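C-glycoside 3-oxidase (Microbacterium trichothecenolyticum, PDB 7DVE) oxidises the C3 hydroxyl of the sugar in C-glycosides such as isoorientin and mangiferin, using FAD and passing the electrons to oxygen to form hydrogen peroxide. Local coordinates at residues V269-A274 with F474-G479. Residues are numbered along the deposited sequence; the frame is centred on the assembly and turned at random.
Sequences VVAADA and FVAGNG. With FAD (flavin-adenine dinucleotide), chain C.
Val-269 and Val-270 pair in parallel with Phe-474 and Val-475, joining strands 267-270 and 473-475 of the Rossmann-type FAD sheet. Val-270 N donates to Phe-474 O at 2.8 Å, almost straight at 175°. The return bond, Ala-476 N to Val-270 O, is weak: 3.1 Å and bent to 122°.

On one face, with CG1 anti to the backbone N (chi1 -175°), Val-269 turns both methyls to Phe-474 CB, CG2 at 4.0 Å. CG1 also makes a looser contact with Ala-476 CB. The phenyl ring leads away from Val-269, and Phe-474 touches His-503 and Ile-504 of helix 490-510. On the other face, Val-270 and Val-475 both rest on Thr-277 of helix 276-283. Just past the strands, Ala-271 and Ala-476 meet methyl to methyl at 3.7 Å, and Ala-20 of helix 19-31 touches both. Farther along, Ala-274 CB lies against Gly-479 CA.

One water accepts from Asp-273 N and donates to Ala-476 O and to FAD O2P (2.6 Å). Gly-477 CA lies 3.5 Å from FAD O2P; its backbone angles call for glycine, and a CB would also clash with that oxygen. Asn-478 ND2 donates to FAD O3', on the ribityl chain, at 2.8 Å. Asp-273 pairs with Arg-276 and caps Leu-275 N, probably offsetting its charge near the phosphates. The strand-end loops thus hold the pyrophosphate through a shared water and the ribityl chain through a neutral amide.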
loop_
_atom_site.group_PDB
_atom_site.type_symbol
_atom_site.label_atom_id
_atom_site.label_comp_id
_atom_site.label_asym_id
_atom_site.label_seq_id
_atom_site.Cartn_x
_atom_site.Cartn_y
_atom_site.Cartn_z
ATOM N N VAL A 269 -0.120 11.069 -14.366
ATOM C CA VAL A 269 -0.595 10.052 -13.443
ATOM C C VAL A 269 -0.078 10.455 -12.077
ATOM O O VAL A 269 1.133 10.641 -11.900
ATOM C CB VAL A 269 -0.114 8.645 -13.846
ATOM C CG1 VAL A 269 -0.732 7.559 -12.941
ATOM C CG2 VAL A 269 -0.420 8.369 -15.320
ATOM N N VAL A 270 -0.990 10.668 -11.136
ATOM C CA VAL A 270 -0.621 11.009 -9.768
ATOM C C VAL A 270 -0.838 9.764 -8.923
ATOM O O VAL A 270 -1.971 9.309 -8.741
ATOM C CB VAL A 270 -1.403 12.215 -9.219
ATOM C CG1 VAL A 270 -0.924 12.537 -7.824
ATOM C CG2 VAL A 270 -1.223 13.437 -10.112
ATOM N N ALA A 271 0.260 9.203 -8.429
ATOM C CA ALA A 271 0.249 8.034 -7.568
ATOM C C ALA A 271 1.062 8.402 -6.331
ATOM O O ALA A 271 2.138 7.861 -6.065
ATOM C CB ALA A 271 0.816 6.810 -8.288
ATOM N N ALA A 272 0.547 9.363 -5.575
ATOM C CA ALA A 272 1.299 9.971 -4.488
ATOM C C ALA A 272 0.835 9.502 -3.111
ATOM O O ALA A 272 1.160 10.147 -2.112
ATOM C CB ALA A 272 1.214 11.490 -4.609
ATOM N N ASP A 273 0.135 8.362 -3.049
ATOM C CA ASP A 273 -0.531 7.752 -1.891
ATOM C C ASP A 273 -1.873 8.437 -1.690
ATOM O O ASP A 273 -2.134 9.468 -2.317
ATOM C CB ASP A 273 0.336 7.732 -0.596
ATOM C CG ASP A 273 0.409 9.090 0.172
ATOM O OD1 ASP A 273 -0.571 9.883 0.270
ATOM O OD2 ASP A 273 1.511 9.357 0.716
ATOM N N ALA A 274 -2.725 7.870 -0.827
ATOM C CA ALA A 274 -4.118 8.299 -0.723
ATOM C C ALA A 274 -4.308 9.682 -0.104
ATOM O O ALA A 274 -5.436 10.204 -0.144
ATOM C CB ALA A 274 -4.922 7.286 0.092
ATOM N N PHE A 474 -4.748 11.244 -14.339
ATOM C CA PHE A 474 -5.044 9.918 -13.815
ATOM C C PHE A 474 -4.615 9.847 -12.365
ATOM O O PHE A 474 -3.686 10.538 -11.946
ATOM C CB PHE A 474 -4.335 8.804 -14.636
ATOM C CG PHE A 474 -4.852 8.676 -16.044
ATOM C CD1 PHE A 474 -4.414 9.542 -17.037
ATOM C CD2 PHE A 474 -5.779 7.694 -16.376
ATOM C CE1 PHE A 474 -4.898 9.438 -18.335
ATOM C CE2 PHE A 474 -6.259 7.584 -17.664
ATOM C CZ PHE A 474 -5.822 8.461 -18.643
ATOM N N VAL A 475 -5.282 8.988 -11.604
ATOM C CA VAL A 475 -4.927 8.759 -10.209
ATOM C C VAL A 475 -4.697 7.265 -10.012
ATOM O O VAL A 475 -5.172 6.430 -10.782
ATOM C CB VAL A 475 -6.005 9.298 -9.241
ATOM C CG1 VAL A 475 -5.995 10.830 -9.252
ATOM C CG2 VAL A 475 -7.386 8.776 -9.628
ATOM N N ALA A 476 -3.947 6.929 -8.971
ATOM C CA ALA A 476 -3.481 5.561 -8.796
ATOM C C ALA A 476 -3.151 5.330 -7.335
ATOM O O ALA A 476 -2.539 6.183 -6.701
ATOM C CB ALA A 476 -2.242 5.286 -9.653
ATOM N N GLY A 477 -3.546 4.171 -6.825
ATOM C CA GLY A 477 -3.178 3.656 -5.534
ATOM C C GLY A 477 -4.398 3.218 -4.772
ATOM O O GLY A 477 -5.503 3.129 -5.316
ATOM N N ASN A 478 -4.193 2.961 -3.476
ATOM C CA ASN A 478 -5.274 2.554 -2.593
ATOM C C ASN A 478 -6.390 3.591 -2.561
ATOM O O ASN A 478 -7.552 3.233 -2.356
ATOM C CB ASN A 478 -4.710 2.311 -1.194
ATOM C CG ASN A 478 -3.455 1.436 -1.228
ATOM O OD1 ASN A 478 -3.328 0.553 -2.076
ATOM N ND2 ASN A 478 -2.519 1.700 -0.340
ATOM N N GLY A 479 -6.061 4.873 -2.765
ATOM C CA GLY A 479 -7.065 5.927 -2.825
ATOM C C GLY A 479 -8.131 5.727 -3.889
ATOM O O GLY A 479 -9.188 6.357 -3.812
HETATM P PA FAD C . 3.223 4.809 -1.765
HETATM O O1A FAD C . 3.101 5.720 -0.601
HETATM O O2A FAD C . 3.672 3.415 -1.540
HETATM O O5B FAD C . 4.217 5.617 -2.746
HETATM C C5B FAD C . 3.886 6.956 -3.123
HETATM C C4B FAD C . 5.142 7.724 -3.444
HETATM O O4B FAD C . 4.692 9.040 -3.883
HETATM C C3B FAD C . 5.980 7.975 -2.173
HETATM O O3B FAD C . 7.330 7.542 -2.431
HETATM C C2B FAD C . 5.911 9.505 -2.059
HETATM O O2B FAD C . 7.138 10.060 -1.579
HETATM C C1B FAD C . 5.721 9.939 -3.498
HETATM N N9A FAD C . 5.174 11.343 -3.569
HETATM C C8A FAD C . 4.083 11.709 -2.877
HETATM N N7A FAD C . 3.827 12.995 -3.139
HETATM C C5A FAD C . 4.757 13.440 -3.987
HETATM C C6A FAD C . 4.930 14.639 -4.560
HETATM N N6A FAD C . 4.042 15.579 -4.237
HETATM N N1A FAD C . 5.938 14.891 -5.417
HETATM C C2A FAD C . 6.826 13.853 -5.706
HETATM N N3A FAD C . 6.618 12.597 -5.105
HETATM C C4A FAD C . 5.590 12.417 -4.259
HETATM N N1 FAD C . 0.237 -3.189 2.084
HETATM C C2 FAD C . -0.291 -4.400 1.673
HETATM O O2 FAD C . -1.049 -4.398 0.709
HETATM N N3 FAD C . 0.030 -5.583 2.358
HETATM C C4 FAD C . 0.936 -5.546 3.442
HETATM O O4 FAD C . 1.229 -6.596 4.023
HETATM C C4X FAD C . 1.456 -4.320 3.842
HETATM N N5 FAD C . 2.284 -4.203 4.910
HETATM C C5X FAD C . 2.878 -3.004 5.177
HETATM C C6 FAD C . 3.849 -2.889 6.191
HETATM C C7 FAD C . 4.511 -1.694 6.447
HETATM C C7M FAD C . 5.582 -1.605 7.564
HETATM C C8 FAD C . 4.201 -0.567 5.684
HETATM C C8M FAD C . 4.925 0.765 5.960
HETATM C C9 FAD C . 3.230 -0.666 4.678
HETATM C C9A FAD C . 2.558 -1.875 4.421
HETATM N N10 FAD C . 1.608 -1.972 3.463
HETATM C C10 FAD C . 1.096 -3.163 3.145
HETATM C "C1'" FAD C . 1.106 -0.794 2.700
HETATM C "C2'" FAD C . 1.751 -0.583 1.325
HETATM O "O2'" FAD C . 3.129 -0.224 1.521
HETATM C "C3'" FAD C . 0.970 0.506 0.516
HETATM O "O3'" FAD C . -0.385 0.083 0.312
HETATM C "C4'" FAD C . 1.570 0.701 -0.878
HETATM O "O4'" FAD C . 2.937 1.065 -0.761
HETATM C "C5'" FAD C . 0.815 1.827 -1.637
HETATM O "O5'" FAD C . 1.511 2.163 -2.855
HETATM P P FAD C . 1.376 3.594 -3.598
HETATM O O1P FAD C . 2.380 3.756 -4.686
HETATM O O2P FAD C . -0.062 3.732 -3.913
HETATM O O3P FAD C . 1.830 4.753 -2.564
HETATM O O HOH W 1 -0.514 6.030 -4.945
#